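PDB 4HWV: pectate lyase/Amb allergen from Acidovorax citrulli, which probably cleaves pectate by calcium-dependent beta-elimination, as a secreted enzyme of polysaccharide lyase family 1. Local coordinates for residues Gly25-His29 with Trp454-Tyr460; Thr423-Ser427 with Leu438-Val442. One frame throughout, in Å; residues are numbered along the deposited sequence.

Interaction 1: Gly25-His29 with Trp454-Tyr460; sequences GWASH and WKPSDFY
Trp26, Trp454, Phe459, Tyr460 and His29 form an aromatic cluster that joins two irregular segments, one from each end of the chain, on the outside of the parallel beta-helix. Both segments contain a short 3-10 turn.

Tyr460 is gripped through its ring. Gly25 CA sits almost exactly over the ring centre, 3.3 Å from the centroid and 3° off the normal, a close CH-pi contact. Pro456 O lies over the opposite face. The positive phi of Gly25 by itself favours glycine. Tyr460 also turns an edge to the indole of Trp26 in an edge-to-face pair with planes at 75°. Here Tyr460 CE2 comes 3.9 Å from Trp26 CG.

The far end of the indole meets Phe459. Trp26 CH2 lies over one face of the phenyl ring, near its rim and 3.4 Å from Phe459 CG. Trp454 is nearly parallel to Trp26 but slid away, so only rims meet, with CZ3 of Trp454 3.7 Å from CZ2 of Trp26.

One hydrogen bond crosses the contact. His29 ND1 donates to Phe459 O at 2.8 Å, near the imidazole plane and onto a carbonyl lone pair. His29 CG is anti to its own backbone N (chi1 -180°), which carries the ring across to that carbonyl.

Tyr460 OH bonds to His347 and Thr325, and Thr325 also accepts from the backbone N-H of Trp26. Trp454 packs on Met345 and His347 of strand 345-356 and on Lys376 of strand 376-387. The cluster thus lies across neighbouring parallel strands.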
# COMPACT_ATOMS: atom_id res chain seq x y z
N GLY A 25 30.37 -4.49 13.22
CA GLY A 25 30.72 -3.31 12.44
C GLY A 25 31.04 -2.09 13.30
O GLY A 25 31.50 -2.23 14.43
N TRP A 26 30.83 -0.90 12.76
CA TRP A 26 31.25 0.29 13.48
C TRP A 26 30.55 0.43 14.84
O TRP A 26 31.13 0.97 15.77
CB TRP A 26 30.99 1.52 12.63
CG TRP A 26 32.06 1.90 11.65
CD1 TRP A 26 31.89 2.11 10.30
CD2 TRP A 26 33.43 2.25 11.93
NE1 TRP A 26 33.06 2.54 9.73
CE2 TRP A 26 34.02 2.66 10.70
CE3 TRP A 26 34.21 2.28 13.10
CZ2 TRP A 26 35.35 3.07 10.62
CZ3 TRP A 26 35.53 2.70 13.00
CH2 TRP A 26 36.09 3.08 11.77
N ALA A 27 29.31 -0.05 14.96
CA ALA A 27 28.60 0.01 16.25
C ALA A 27 29.30 -0.82 17.34
O ALA A 27 29.03 -0.64 18.53
CB ALA A 27 27.16 -0.46 16.10
N SER A 28 30.18 -1.74 16.95
CA SER A 28 30.91 -2.57 17.91
C SER A 28 32.27 -1.99 18.27
O SER A 28 32.97 -2.54 19.13
CB SER A 28 31.05 -3.99 17.38
OG SER A 28 32.04 -4.10 16.36
N HIS A 29 32.67 -0.89 17.64
CA HIS A 29 34.00 -0.34 17.85
C HIS A 29 33.99 0.61 19.04
O HIS A 29 33.03 1.34 19.22
CB HIS A 29 34.44 0.40 16.59
CG HIS A 29 35.80 1.00 16.72
ND1 HIS A 29 36.96 0.29 16.45
CD2 HIS A 29 36.20 2.22 17.16
CE1 HIS A 29 38.00 1.07 16.70
NE2 HIS A 29 37.57 2.24 17.13
N TRP A 454 41.86 3.67 4.09
CA TRP A 454 41.39 2.99 5.30
C TRP A 454 40.87 1.62 4.94
O TRP A 454 40.53 1.35 3.79
CB TRP A 454 40.27 3.77 6.00
CG TRP A 454 38.92 3.61 5.36
CD1 TRP A 454 38.54 4.09 4.14
CD2 TRP A 454 37.76 2.95 5.91
NE1 TRP A 454 37.22 3.78 3.89
CE2 TRP A 454 36.72 3.07 4.95
CE3 TRP A 454 37.49 2.28 7.11
CZ2 TRP A 454 35.44 2.55 5.16
CZ3 TRP A 454 36.22 1.76 7.32
CH2 TRP A 454 35.20 1.90 6.35
N LYS A 455 40.81 0.75 5.93
CA LYS A 455 40.08 -0.49 5.74
C LYS A 455 39.35 -0.86 7.01
O LYS A 455 39.87 -0.72 8.12
CB LYS A 455 40.99 -1.63 5.29
CG LYS A 455 42.10 -1.96 6.25
CD LYS A 455 43.16 -2.85 5.58
CE LYS A 455 43.52 -2.33 4.20
NZ LYS A 455 44.89 -2.73 3.76
N PRO A 456 38.10 -1.31 6.85
CA PRO A 456 37.29 -1.61 8.04
C PRO A 456 37.86 -2.70 8.93
O PRO A 456 37.61 -2.64 10.13
CB PRO A 456 35.92 -2.00 7.46
CG PRO A 456 36.13 -2.21 6.00
CD PRO A 456 37.34 -1.41 5.59
N SER A 457 38.64 -3.64 8.39
CA SER A 457 39.21 -4.71 9.23
C SER A 457 40.19 -4.17 10.29
O SER A 457 40.52 -4.87 11.24
CB SER A 457 39.87 -5.79 8.37
OG SER A 457 40.92 -5.22 7.60
N ASP A 458 40.67 -2.94 10.12
CA ASP A 458 41.48 -2.32 11.17
C ASP A 458 40.67 -1.95 12.40
O ASP A 458 41.23 -1.72 13.48
CB ASP A 458 42.19 -1.07 10.66
CG ASP A 458 43.37 -1.38 9.75
OD1 ASP A 458 43.88 -2.52 9.77
OD2 ASP A 458 43.81 -0.46 9.03
N PHE A 459 39.35 -1.87 12.25
CA PHE A 459 38.49 -1.34 13.31
C PHE A 459 37.53 -2.35 13.91
O PHE A 459 37.01 -2.16 15.02
CB PHE A 459 37.74 -0.11 12.77
CG PHE A 459 38.67 0.95 12.28
CD1 PHE A 459 39.35 1.75 13.18
CD2 PHE A 459 38.93 1.10 10.94
CE1 PHE A 459 40.24 2.70 12.74
CE2 PHE A 459 39.82 2.06 10.51
CZ PHE A 459 40.46 2.84 11.41
N TYR A 460 37.27 -3.43 13.17
CA TYR A 460 36.45 -4.53 13.67
C TYR A 460 36.73 -5.76 12.82
O TYR A 460 37.14 -5.65 11.67
CB TYR A 460 34.96 -4.19 13.68
CG TYR A 460 34.39 -3.60 12.41
CD1 TYR A 460 33.97 -4.40 11.35
CD2 TYR A 460 34.24 -2.23 12.29
CE1 TYR A 460 33.42 -3.83 10.19
CE2 TYR A 460 33.70 -1.65 11.18
CZ TYR A 460 33.29 -2.45 10.13
OH TYR A 460 32.72 -1.87 9.02

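Interaction 2: Thr423-Ser427 with Leu438-Val442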
# COMPACT_ATOMS: atom_id res chain seq x y z
N THR A 423 37.13 8.62 -1.39
CA THR A 423 37.73 7.36 -1.83
C THR A 423 36.71 6.24 -1.96
O THR A 423 35.68 6.22 -1.27
CB THR A 423 38.88 6.91 -0.90
OG1 THR A 423 38.35 6.47 0.36
CG2 THR A 423 39.86 8.06 -0.65
N PHE A 424 36.99 5.31 -2.86
CA PHE A 424 36.08 4.19 -3.11
C PHE A 424 36.88 2.92 -3.35
O PHE A 424 37.84 2.91 -4.13
CB PHE A 424 35.18 4.50 -4.32
CG PHE A 424 34.15 3.43 -4.60
CD1 PHE A 424 34.47 2.31 -5.36
CD2 PHE A 424 32.85 3.56 -4.13
CE1 PHE A 424 33.50 1.33 -5.63
CE2 PHE A 424 31.89 2.59 -4.38
CZ PHE A 424 32.22 1.47 -5.12
N TYR A 425 36.48 1.85 -2.68
CA TYR A 425 37.05 0.53 -2.87
C TYR A 425 35.91 -0.45 -3.07
O TYR A 425 34.92 -0.40 -2.37
CB TYR A 425 37.86 0.11 -1.64
CG TYR A 425 38.34 -1.33 -1.66
CD1 TYR A 425 37.55 -2.36 -1.15
CD2 TYR A 425 39.59 -1.65 -2.17
CE1 TYR A 425 37.98 -3.68 -1.17
CE2 TYR A 425 40.03 -2.97 -2.18
CZ TYR A 425 39.22 -3.98 -1.67
OH TYR A 425 39.67 -5.29 -1.68
N ASP A 426 36.05 -1.36 -4.04
CA ASP A 426 35.18 -2.53 -4.04
C ASP A 426 35.90 -3.80 -4.43
O ASP A 426 36.90 -3.79 -5.16
CB ASP A 426 33.89 -2.36 -4.89
CG ASP A 426 34.13 -2.58 -6.39
OD1 ASP A 426 35.05 -1.96 -6.95
OD2 ASP A 426 33.36 -3.37 -7.02
N SER A 427 35.39 -4.90 -3.89
CA SER A 427 35.85 -6.23 -4.24
C SER A 427 34.65 -7.16 -4.20
O SER A 427 33.73 -6.98 -3.39
CB SER A 427 36.90 -6.69 -3.24
OG SER A 427 37.42 -7.95 -3.60
N LEU A 438 33.05 -1.89 -9.69
CA LEU A 438 32.41 -0.61 -9.39
C LEU A 438 33.43 0.52 -9.32
O LEU A 438 33.11 1.65 -9.64
CB LEU A 438 31.62 -0.66 -8.07
CG LEU A 438 30.50 -1.71 -8.01
CD1 LEU A 438 29.78 -1.64 -6.67
CD2 LEU A 438 29.50 -1.58 -9.17
N THR A 439 34.65 0.20 -8.88
CA THR A 439 35.68 1.23 -8.76
C THR A 439 35.98 1.88 -10.12
O THR A 439 36.13 3.09 -10.21
CB THR A 439 36.95 0.67 -8.12
OG1 THR A 439 36.64 0.17 -6.81
CG2 THR A 439 38.01 1.74 -8.01
N ALA A 440 36.05 1.07 -11.17
CA ALA A 440 36.27 1.60 -12.51
C ALA A 440 35.14 2.56 -12.91
O ALA A 440 35.38 3.61 -13.51
CB ALA A 440 36.42 0.47 -13.52
N ALA A 441 33.91 2.20 -12.57
CA ALA A 441 32.78 3.07 -12.85
C ALA A 441 32.87 4.37 -12.07
O ALA A 441 32.60 5.45 -12.60
CB ALA A 441 31.46 2.38 -12.58
N VAL A 442 33.28 4.28 -10.81
CA VAL A 442 33.43 5.47 -10.00
C VAL A 442 34.48 6.42 -10.58
O VAL A 442 34.28 7.64 -10.62
CB VAL A 442 33.72 5.11 -8.52
CG1 VAL A 442 34.17 6.33 -7.71
CG2 VAL A 442 32.46 4.46 -7.92
O HOH W 1 38.79 -0.83 -5.49
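Strand 423-427 and helix segment 438-442 run roughly antiparallel, at 153°, with their axes 7.8 Å apart at closest approach. Asp426 and Phe424 both point at the helix and make almost all of the strand's share of the contact.

The Asp426 carboxylate meets the first turn of the helix with both oxygens. OD2 accepts the Leu438 N-H at 3.1 Å, from above the carboxylate plane. OD1 has two donors. The Thr439 N-H reaches it at 2.9 Å, also from above the plane, and the Thr439 hydroxyl at 2.7 Å, on the anti lone pair. With chi1 at 81°, Asp426 CG sits between its own N and carbonyl carbon, and from there the carboxylate faces these amides. The positive end of the helix dipole probably stabilises its charge. A water joins Thr439 OG1 to Asp426 N, donating to the hydroxyl and accepting from the amide. Thr429 OG1 is a further partner of OD2.

Phe424 supplies the apolar half. Val442 CG2 stands over the ring centre, 3.7 Å from the centroid, in a CH-pi contact. Thr439 OG1 lies at the ring edge, 3.4 Å from Phe424 CD1. Leu438 CB packs obliquely against the outer end of the ring, 3.7 Å from CE1. Ala399 and Leu371, from strands 399-401 and 369-371, add to this apolar patch.

Strand 423-427 pairs in parallel with strand 376-387, and Tyr425 stacks on His378 of that strand. Such stacking between successive turns is a hallmark of the parallel beta-helix. Here a short alpha-helix packs over the last turns, near the C-terminal end of the beta-helix, held by a carboxylate that binds its N-terminal amides.

Overall arrangement
From the N terminus, the chain first passes through 25-29, before strand 44-47, and then builds the coils of the beta-helix. Strand 423-427 comes late, and interaction 2 closes a short loop when helix 438-445 folds back on it, with 10 residues between the segments. The chain then reaches 454-460, where interaction 1 closes a far larger loop of 424 intervening residues. Interaction 2 lies wholly within that loop, so the two nest and do not cross. Their centres lie about 19 Å apart. Interaction 1 ties the two terminal regions together over the parallel strands, while interaction 2 is local to the C-terminal coils. Strand 376-387 touches both.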